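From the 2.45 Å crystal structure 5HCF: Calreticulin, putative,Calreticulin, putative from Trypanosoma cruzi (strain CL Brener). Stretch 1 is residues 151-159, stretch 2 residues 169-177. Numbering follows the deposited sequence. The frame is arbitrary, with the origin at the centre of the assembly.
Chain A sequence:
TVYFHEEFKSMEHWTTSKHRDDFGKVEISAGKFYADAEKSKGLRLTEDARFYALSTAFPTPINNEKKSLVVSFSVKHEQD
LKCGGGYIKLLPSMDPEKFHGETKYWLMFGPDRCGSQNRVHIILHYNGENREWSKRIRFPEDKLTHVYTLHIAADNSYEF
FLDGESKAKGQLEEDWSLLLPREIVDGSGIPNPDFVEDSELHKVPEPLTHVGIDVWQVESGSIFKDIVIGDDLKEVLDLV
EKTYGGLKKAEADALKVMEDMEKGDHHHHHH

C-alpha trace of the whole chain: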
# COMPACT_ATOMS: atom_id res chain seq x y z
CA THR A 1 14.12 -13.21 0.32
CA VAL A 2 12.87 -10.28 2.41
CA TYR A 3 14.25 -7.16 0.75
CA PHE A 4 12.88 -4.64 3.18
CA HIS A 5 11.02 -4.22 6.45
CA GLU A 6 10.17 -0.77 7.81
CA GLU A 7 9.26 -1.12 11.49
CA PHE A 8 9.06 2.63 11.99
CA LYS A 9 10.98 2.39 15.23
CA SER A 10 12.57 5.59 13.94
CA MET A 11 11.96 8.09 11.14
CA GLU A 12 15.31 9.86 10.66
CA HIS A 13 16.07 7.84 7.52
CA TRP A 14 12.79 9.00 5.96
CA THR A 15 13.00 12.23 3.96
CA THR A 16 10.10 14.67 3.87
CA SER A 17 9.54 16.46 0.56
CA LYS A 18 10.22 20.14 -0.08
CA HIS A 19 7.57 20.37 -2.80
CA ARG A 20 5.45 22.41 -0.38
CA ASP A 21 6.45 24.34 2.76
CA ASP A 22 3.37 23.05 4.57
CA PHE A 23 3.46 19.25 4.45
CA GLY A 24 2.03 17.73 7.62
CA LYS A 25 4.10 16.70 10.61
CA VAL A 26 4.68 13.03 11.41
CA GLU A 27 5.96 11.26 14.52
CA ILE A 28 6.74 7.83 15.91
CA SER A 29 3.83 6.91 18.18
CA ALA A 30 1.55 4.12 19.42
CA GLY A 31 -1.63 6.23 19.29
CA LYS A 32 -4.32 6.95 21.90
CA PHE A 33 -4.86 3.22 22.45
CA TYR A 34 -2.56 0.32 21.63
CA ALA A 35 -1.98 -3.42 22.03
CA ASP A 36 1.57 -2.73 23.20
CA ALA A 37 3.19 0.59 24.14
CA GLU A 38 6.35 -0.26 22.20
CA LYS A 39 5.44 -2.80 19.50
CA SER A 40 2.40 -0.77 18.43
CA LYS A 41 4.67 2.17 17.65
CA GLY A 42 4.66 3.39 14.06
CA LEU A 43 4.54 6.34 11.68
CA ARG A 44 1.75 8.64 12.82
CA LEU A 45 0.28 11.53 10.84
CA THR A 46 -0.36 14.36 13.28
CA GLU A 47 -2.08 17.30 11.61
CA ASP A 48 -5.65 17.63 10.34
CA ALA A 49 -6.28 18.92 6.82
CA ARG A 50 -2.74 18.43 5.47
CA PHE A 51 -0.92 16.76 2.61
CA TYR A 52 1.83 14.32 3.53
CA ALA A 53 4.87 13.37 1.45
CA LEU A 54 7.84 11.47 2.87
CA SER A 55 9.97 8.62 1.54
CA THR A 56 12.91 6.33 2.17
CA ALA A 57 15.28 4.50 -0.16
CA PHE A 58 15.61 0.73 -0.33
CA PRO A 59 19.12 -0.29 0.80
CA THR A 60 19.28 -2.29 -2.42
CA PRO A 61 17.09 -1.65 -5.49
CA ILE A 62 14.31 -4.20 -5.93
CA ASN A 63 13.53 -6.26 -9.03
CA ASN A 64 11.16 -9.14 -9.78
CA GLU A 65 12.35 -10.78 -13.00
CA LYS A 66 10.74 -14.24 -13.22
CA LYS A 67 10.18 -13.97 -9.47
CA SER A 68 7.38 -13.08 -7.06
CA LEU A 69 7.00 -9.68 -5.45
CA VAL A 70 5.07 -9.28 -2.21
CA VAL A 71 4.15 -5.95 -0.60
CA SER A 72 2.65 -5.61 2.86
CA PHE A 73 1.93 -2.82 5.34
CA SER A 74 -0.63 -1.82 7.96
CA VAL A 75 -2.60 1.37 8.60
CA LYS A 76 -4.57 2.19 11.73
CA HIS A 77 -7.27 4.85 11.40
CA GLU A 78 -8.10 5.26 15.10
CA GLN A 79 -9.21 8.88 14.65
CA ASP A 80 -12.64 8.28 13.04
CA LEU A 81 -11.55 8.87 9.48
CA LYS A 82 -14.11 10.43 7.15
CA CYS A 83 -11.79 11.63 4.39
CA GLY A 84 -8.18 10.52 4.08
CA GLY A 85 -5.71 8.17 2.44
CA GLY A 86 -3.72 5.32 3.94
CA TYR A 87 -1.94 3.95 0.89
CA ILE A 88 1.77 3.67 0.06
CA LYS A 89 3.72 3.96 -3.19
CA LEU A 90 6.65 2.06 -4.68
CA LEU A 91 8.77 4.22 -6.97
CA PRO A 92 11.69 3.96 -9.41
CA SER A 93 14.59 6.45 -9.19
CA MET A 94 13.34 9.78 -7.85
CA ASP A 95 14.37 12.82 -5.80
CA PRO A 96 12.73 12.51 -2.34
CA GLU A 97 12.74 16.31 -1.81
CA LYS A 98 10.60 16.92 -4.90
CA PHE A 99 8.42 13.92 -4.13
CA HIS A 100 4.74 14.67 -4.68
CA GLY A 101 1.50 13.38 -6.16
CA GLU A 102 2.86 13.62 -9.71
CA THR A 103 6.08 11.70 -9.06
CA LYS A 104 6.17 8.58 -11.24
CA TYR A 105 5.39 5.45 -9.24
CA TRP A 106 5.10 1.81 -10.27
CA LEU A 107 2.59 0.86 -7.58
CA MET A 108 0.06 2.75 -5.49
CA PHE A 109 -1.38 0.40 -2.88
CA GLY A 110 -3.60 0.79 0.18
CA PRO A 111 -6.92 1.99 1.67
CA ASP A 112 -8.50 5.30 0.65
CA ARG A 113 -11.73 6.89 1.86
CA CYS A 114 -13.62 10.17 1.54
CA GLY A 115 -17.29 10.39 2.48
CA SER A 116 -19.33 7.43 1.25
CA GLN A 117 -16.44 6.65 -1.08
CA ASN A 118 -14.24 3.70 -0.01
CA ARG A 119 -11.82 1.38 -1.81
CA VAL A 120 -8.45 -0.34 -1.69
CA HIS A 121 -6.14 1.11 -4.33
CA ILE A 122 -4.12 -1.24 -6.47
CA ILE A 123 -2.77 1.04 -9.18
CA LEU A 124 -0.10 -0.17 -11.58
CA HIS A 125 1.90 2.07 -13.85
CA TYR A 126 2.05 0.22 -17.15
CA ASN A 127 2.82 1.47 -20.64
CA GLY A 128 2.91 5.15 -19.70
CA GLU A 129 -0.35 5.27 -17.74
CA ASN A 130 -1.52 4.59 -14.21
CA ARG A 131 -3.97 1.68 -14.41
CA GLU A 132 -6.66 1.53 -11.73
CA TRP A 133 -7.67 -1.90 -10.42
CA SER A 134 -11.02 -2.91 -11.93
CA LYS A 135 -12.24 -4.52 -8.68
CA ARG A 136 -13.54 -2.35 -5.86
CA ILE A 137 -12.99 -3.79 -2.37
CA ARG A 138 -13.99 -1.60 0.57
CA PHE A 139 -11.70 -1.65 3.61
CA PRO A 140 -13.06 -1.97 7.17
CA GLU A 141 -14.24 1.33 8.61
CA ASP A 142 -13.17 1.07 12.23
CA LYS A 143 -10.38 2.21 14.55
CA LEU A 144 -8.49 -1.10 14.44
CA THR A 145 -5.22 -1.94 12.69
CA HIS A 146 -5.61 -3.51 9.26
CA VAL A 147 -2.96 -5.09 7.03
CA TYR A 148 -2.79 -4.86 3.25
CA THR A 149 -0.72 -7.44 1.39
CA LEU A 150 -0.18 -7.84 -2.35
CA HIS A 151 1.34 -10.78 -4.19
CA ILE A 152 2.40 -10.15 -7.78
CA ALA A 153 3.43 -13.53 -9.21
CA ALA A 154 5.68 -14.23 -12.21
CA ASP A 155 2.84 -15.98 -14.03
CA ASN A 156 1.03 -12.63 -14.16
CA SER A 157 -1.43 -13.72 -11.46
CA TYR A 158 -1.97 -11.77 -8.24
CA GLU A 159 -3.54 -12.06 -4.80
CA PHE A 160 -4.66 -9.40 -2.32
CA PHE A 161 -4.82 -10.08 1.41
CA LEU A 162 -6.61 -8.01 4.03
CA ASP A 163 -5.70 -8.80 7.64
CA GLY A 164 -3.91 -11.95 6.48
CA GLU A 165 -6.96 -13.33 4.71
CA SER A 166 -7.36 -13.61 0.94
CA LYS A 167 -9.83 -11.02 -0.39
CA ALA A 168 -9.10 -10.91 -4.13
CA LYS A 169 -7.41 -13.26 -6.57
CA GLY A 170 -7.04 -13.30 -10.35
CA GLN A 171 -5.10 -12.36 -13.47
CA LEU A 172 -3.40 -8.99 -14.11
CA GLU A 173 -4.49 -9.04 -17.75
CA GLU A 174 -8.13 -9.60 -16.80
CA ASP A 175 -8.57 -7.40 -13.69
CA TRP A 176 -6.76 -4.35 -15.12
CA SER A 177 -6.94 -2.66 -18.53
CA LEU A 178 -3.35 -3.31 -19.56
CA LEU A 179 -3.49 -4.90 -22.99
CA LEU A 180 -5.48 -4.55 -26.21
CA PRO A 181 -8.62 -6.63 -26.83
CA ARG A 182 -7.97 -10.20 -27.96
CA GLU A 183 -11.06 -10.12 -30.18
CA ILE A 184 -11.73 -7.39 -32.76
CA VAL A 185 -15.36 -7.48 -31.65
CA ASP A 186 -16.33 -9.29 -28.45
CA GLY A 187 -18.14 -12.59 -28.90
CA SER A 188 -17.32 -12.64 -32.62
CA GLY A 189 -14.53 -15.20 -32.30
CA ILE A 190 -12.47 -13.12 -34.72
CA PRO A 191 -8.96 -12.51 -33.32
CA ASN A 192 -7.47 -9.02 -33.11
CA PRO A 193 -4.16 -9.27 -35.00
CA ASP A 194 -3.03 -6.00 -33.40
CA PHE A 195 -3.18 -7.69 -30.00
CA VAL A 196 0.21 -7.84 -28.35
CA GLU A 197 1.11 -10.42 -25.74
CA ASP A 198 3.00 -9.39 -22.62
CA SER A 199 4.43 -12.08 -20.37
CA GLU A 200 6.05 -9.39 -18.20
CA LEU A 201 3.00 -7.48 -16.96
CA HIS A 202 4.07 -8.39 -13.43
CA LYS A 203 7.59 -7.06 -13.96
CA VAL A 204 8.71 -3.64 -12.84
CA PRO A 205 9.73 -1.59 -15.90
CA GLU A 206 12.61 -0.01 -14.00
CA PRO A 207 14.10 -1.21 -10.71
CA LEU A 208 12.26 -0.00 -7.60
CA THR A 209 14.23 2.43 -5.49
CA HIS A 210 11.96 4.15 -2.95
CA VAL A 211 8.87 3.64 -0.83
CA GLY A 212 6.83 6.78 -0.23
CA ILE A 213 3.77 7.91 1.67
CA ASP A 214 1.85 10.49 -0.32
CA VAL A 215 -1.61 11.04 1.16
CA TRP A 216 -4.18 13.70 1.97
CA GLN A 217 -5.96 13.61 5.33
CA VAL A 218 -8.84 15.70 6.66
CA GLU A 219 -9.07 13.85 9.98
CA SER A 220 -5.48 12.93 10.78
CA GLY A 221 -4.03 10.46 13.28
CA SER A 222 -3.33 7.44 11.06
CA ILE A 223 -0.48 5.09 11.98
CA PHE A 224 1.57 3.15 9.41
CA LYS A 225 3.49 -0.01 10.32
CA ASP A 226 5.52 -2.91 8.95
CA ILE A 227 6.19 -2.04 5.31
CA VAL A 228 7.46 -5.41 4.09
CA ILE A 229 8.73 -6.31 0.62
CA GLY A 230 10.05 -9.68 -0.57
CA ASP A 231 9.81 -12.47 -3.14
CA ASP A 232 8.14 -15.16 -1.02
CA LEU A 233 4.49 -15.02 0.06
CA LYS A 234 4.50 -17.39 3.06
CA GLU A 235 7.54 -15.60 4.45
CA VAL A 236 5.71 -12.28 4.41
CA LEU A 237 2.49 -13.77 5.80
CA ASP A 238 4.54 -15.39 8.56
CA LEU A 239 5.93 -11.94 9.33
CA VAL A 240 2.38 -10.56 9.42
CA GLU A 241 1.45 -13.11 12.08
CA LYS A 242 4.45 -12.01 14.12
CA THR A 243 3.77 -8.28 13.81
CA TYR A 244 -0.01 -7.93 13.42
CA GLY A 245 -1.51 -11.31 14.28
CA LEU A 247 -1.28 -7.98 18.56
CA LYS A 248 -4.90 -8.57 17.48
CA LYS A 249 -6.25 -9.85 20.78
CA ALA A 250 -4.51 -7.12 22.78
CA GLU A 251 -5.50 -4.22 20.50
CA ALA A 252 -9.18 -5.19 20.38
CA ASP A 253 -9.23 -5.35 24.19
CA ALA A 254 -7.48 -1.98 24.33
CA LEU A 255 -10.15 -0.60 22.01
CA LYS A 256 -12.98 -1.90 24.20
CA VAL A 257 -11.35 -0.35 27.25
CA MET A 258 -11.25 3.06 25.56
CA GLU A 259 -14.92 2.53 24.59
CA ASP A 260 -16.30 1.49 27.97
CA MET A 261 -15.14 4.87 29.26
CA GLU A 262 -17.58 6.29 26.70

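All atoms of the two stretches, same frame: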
# COMPACT_ATOMS: atom_id res chain seq x y z
N HIS A 151 0.44 -9.86 -3.52
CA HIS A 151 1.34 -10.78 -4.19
C HIS A 151 1.21 -10.62 -5.70
O HIS A 151 0.15 -10.89 -6.27
CB HIS A 151 1.04 -12.22 -3.79
CG HIS A 151 1.92 -13.23 -4.46
ND1 HIS A 151 1.57 -14.56 -4.60
CD2 HIS A 151 3.14 -13.11 -5.03
CE1 HIS A 151 2.53 -15.21 -5.22
NE2 HIS A 151 3.50 -14.35 -5.50
N ILE A 152 2.29 -10.16 -6.33
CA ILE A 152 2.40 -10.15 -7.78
C ILE A 152 3.30 -11.30 -8.21
O ILE A 152 4.51 -11.27 -7.99
CB ILE A 152 2.97 -8.83 -8.31
CG1 ILE A 152 2.17 -7.65 -7.78
CG2 ILE A 152 2.98 -8.81 -9.84
CD1 ILE A 152 0.81 -7.51 -8.42
N ALA A 153 2.70 -12.32 -8.83
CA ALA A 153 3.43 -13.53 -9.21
C ALA A 153 3.99 -13.45 -10.63
O ALA A 153 3.53 -12.64 -11.45
CB ALA A 153 2.52 -14.74 -9.07
N ALA A 154 4.98 -14.28 -10.93
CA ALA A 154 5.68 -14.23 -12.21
C ALA A 154 4.87 -14.84 -13.34
O ALA A 154 5.28 -14.77 -14.51
CB ALA A 154 7.02 -14.94 -12.09
N ASP A 155 3.75 -15.46 -13.01
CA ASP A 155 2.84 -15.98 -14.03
C ASP A 155 1.74 -14.97 -14.34
O ASP A 155 0.69 -15.31 -14.88
CB ASP A 155 2.24 -17.32 -13.60
CG ASP A 155 1.40 -17.21 -12.35
OD1 ASP A 155 1.43 -16.16 -11.67
OD2 ASP A 155 0.68 -18.18 -12.05
N ASN A 156 1.99 -13.72 -13.96
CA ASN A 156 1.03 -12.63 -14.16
C ASN A 156 -0.29 -12.80 -13.40
O ASN A 156 -1.28 -12.14 -13.73
CB ASN A 156 0.74 -12.46 -15.66
CG ASN A 156 1.95 -11.98 -16.43
OD1 ASN A 156 2.72 -11.15 -15.95
ND2 ASN A 156 2.12 -12.50 -17.63
N SER A 157 -0.31 -13.67 -12.40
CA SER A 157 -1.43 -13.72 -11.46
C SER A 157 -1.14 -12.80 -10.27
O SER A 157 -0.03 -12.28 -10.14
CB SER A 157 -1.71 -15.14 -10.98
OG SER A 157 -0.57 -15.74 -10.40
N TYR A 158 -2.14 -12.58 -9.44
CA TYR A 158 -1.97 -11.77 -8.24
C TYR A 158 -2.92 -12.21 -7.13
O TYR A 158 -3.89 -12.93 -7.37
CB TYR A 158 -2.20 -10.29 -8.54
CG TYR A 158 -3.66 -9.92 -8.67
CD1 TYR A 158 -4.37 -10.20 -9.83
CD2 TYR A 158 -4.34 -9.32 -7.61
CE1 TYR A 158 -5.71 -9.87 -9.95
CE2 TYR A 158 -5.68 -8.99 -7.73
CZ TYR A 158 -6.36 -9.26 -8.90
OH TYR A 158 -7.69 -8.94 -9.01
N GLU A 159 -2.64 -11.79 -5.91
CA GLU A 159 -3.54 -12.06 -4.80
C GLU A 159 -3.44 -10.96 -3.76
O GLU A 159 -2.35 -10.55 -3.36
CB GLU A 159 -3.23 -13.43 -4.18
CG GLU A 159 -4.29 -13.92 -3.20
CD GLU A 159 -4.15 -15.40 -2.91
OE1 GLU A 159 -3.15 -16.00 -3.35
OE2 GLU A 159 -5.04 -15.96 -2.24
N LYS A 169 -8.31 -12.32 -5.92
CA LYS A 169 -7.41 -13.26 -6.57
C LYS A 169 -7.78 -13.32 -8.05
O LYS A 169 -8.95 -13.43 -8.39
CB LYS A 169 -7.52 -14.64 -5.91
CG LYS A 169 -6.47 -15.66 -6.29
CD LYS A 169 -6.57 -16.86 -5.35
CE LYS A 169 -5.27 -17.66 -5.28
NZ LYS A 169 -4.88 -18.25 -6.59
N GLY A 170 -6.78 -13.24 -8.92
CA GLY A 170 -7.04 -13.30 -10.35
C GLY A 170 -5.85 -13.04 -11.25
O GLY A 170 -4.70 -13.24 -10.86
N GLN A 171 -6.14 -12.58 -12.47
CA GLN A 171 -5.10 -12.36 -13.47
C GLN A 171 -4.93 -10.87 -13.75
O GLN A 171 -5.92 -10.16 -13.91
CB GLN A 171 -5.44 -13.10 -14.76
CG GLN A 171 -5.82 -14.58 -14.60
CD GLN A 171 -4.87 -15.36 -13.71
OE1 GLN A 171 -3.66 -15.35 -13.91
NE2 GLN A 171 -5.43 -16.06 -12.73
N LEU A 172 -3.69 -10.40 -13.83
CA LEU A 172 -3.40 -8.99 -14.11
C LEU A 172 -4.05 -8.52 -15.40
O LEU A 172 -4.62 -7.43 -15.47
CB LEU A 172 -1.90 -8.75 -14.19
CG LEU A 172 -1.09 -8.84 -12.90
CD1 LEU A 172 0.39 -8.75 -13.22
CD2 LEU A 172 -1.50 -7.74 -11.94
N GLU A 173 -3.97 -9.36 -16.42
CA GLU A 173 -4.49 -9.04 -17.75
C GLU A 173 -6.01 -8.87 -17.74
O GLU A 173 -6.56 -8.08 -18.51
CB GLU A 173 -4.08 -10.14 -18.74
CG GLU A 173 -4.43 -9.84 -20.18
CD GLU A 173 -3.99 -10.95 -21.11
OE1 GLU A 173 -4.66 -11.17 -22.14
OE2 GLU A 173 -2.98 -11.62 -20.80
N GLU A 174 -6.68 -9.60 -16.85
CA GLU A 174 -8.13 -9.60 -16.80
C GLU A 174 -8.71 -8.56 -15.83
O GLU A 174 -9.77 -7.99 -16.09
CB GLU A 174 -8.62 -11.01 -16.42
CG GLU A 174 -8.22 -12.10 -17.44
CD GLU A 174 -8.66 -13.50 -17.02
OE1 GLU A 174 -8.90 -13.72 -15.82
OE2 GLU A 174 -8.75 -14.38 -17.90
N ASP A 175 -8.03 -8.31 -14.72
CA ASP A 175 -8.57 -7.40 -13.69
C ASP A 175 -8.03 -5.97 -13.77
O ASP A 175 -8.38 -5.13 -12.95
CB ASP A 175 -8.29 -7.96 -12.29
CG ASP A 175 -8.90 -9.33 -12.09
OD1 ASP A 175 -9.73 -9.75 -12.93
OD2 ASP A 175 -8.55 -10.00 -11.10
N TRP A 176 -7.16 -5.71 -14.76
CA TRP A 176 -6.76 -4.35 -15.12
C TRP A 176 -6.95 -4.18 -16.62
O TRP A 176 -7.07 -5.16 -17.35
CB TRP A 176 -5.30 -4.08 -14.76
CG TRP A 176 -5.03 -3.81 -13.32
CD1 TRP A 176 -4.84 -2.59 -12.74
CD2 TRP A 176 -4.88 -4.77 -12.27
NE1 TRP A 176 -4.60 -2.73 -11.40
CE2 TRP A 176 -4.62 -4.06 -11.08
CE3 TRP A 176 -4.95 -6.17 -12.22
CZ2 TRP A 176 -4.43 -4.70 -9.86
CZ3 TRP A 176 -4.76 -6.80 -11.00
CH2 TRP A 176 -4.51 -6.07 -9.84
N SER A 177 -6.97 -2.93 -17.09
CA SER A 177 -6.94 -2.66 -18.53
C SER A 177 -5.52 -2.37 -18.97
O SER A 177 -5.11 -1.21 -19.08
CB SER A 177 -7.86 -1.49 -18.90
OG SER A 177 -9.19 -1.74 -18.47

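Stretch 1 forms a beta hairpin whose second strand, 157-159, runs antiparallel to strand 169-171 of stretch 2, the two axes inclined at 160°; together the stretches bury 556 Å² of surface. On the first strand, Ile 152 is the first residue to touch the partner. Its side chain starts out sideways, but the chi angles (both m) bring CD1 to within 4.2 Å of Leu 172 CD2, a contact between two buried aliphatic side chains.

A type I turn from Ala 153 to Asn 156 reverses the chain. Within it, Asp 155 OD1 accepts hydrogen bonds from Ser 157 N (3.1 Å) and, at a very short 2.4 Å, from Ser 157 OG, tying the turn to the next strand. Asn 156 has a positive phi of 63°, a conformation asparagine tolerates better than most residues. Its carbonyl O receives a nearly linear hydrogen bond from Leu 172 N (3.0 Å, 170°), so that the first residue of helix 172-175 is held by the hairpin.

Ser 157 faces Gln 171 in a non-hydrogen-bonded pair. The CA atoms are 4.4 Å apart, and the end of the Gln 171 side chain turns back toward stretch 1, placing Gln 171 OE1 3.5 Å from Ser 157 CB.

Tyr 158 is the centre of the contact, with 126 Å² covered by stretch 2. Its backbone pairs with Gly 170: Tyr 158 N donates to Gly 170 O (3.0 Å), and Gly 170 N donates to Tyr 158 O (3.3 Å). With chi1 at 77° (p), the ring reaches across the strand at Gly 170 toward Asp 175, with Gly 170 N over one face and Trp 176 CZ3 over the opposite one. The lack of a side chain at Gly 170 matters here, since an ideal CB would lie 2.4 Å from Asp 175 OD2. That oxygen accepts a very short hydrogen bond from Tyr 158 OH (2.5 Å), giving the buried carboxylate a polar partner. Trp 176 presents its edge to the tyrosine face, with Trp 176 CZ3 3.4 Å from Tyr 158 CE1 and the planes at 75°, while Leu 172 CD2 lies 4.3 Å from Tyr 158 CB.

Glu 159 ends the stretch opposite Lys 169, their side chains on the same face as those of Ser 157 and Gln 171. Glu 159 OE1 approaches Lys 169 CE at 3.3 Å but remains 4.3 Å from Lys 169 NZ; the opposite charges are near each other without forming a salt bridge.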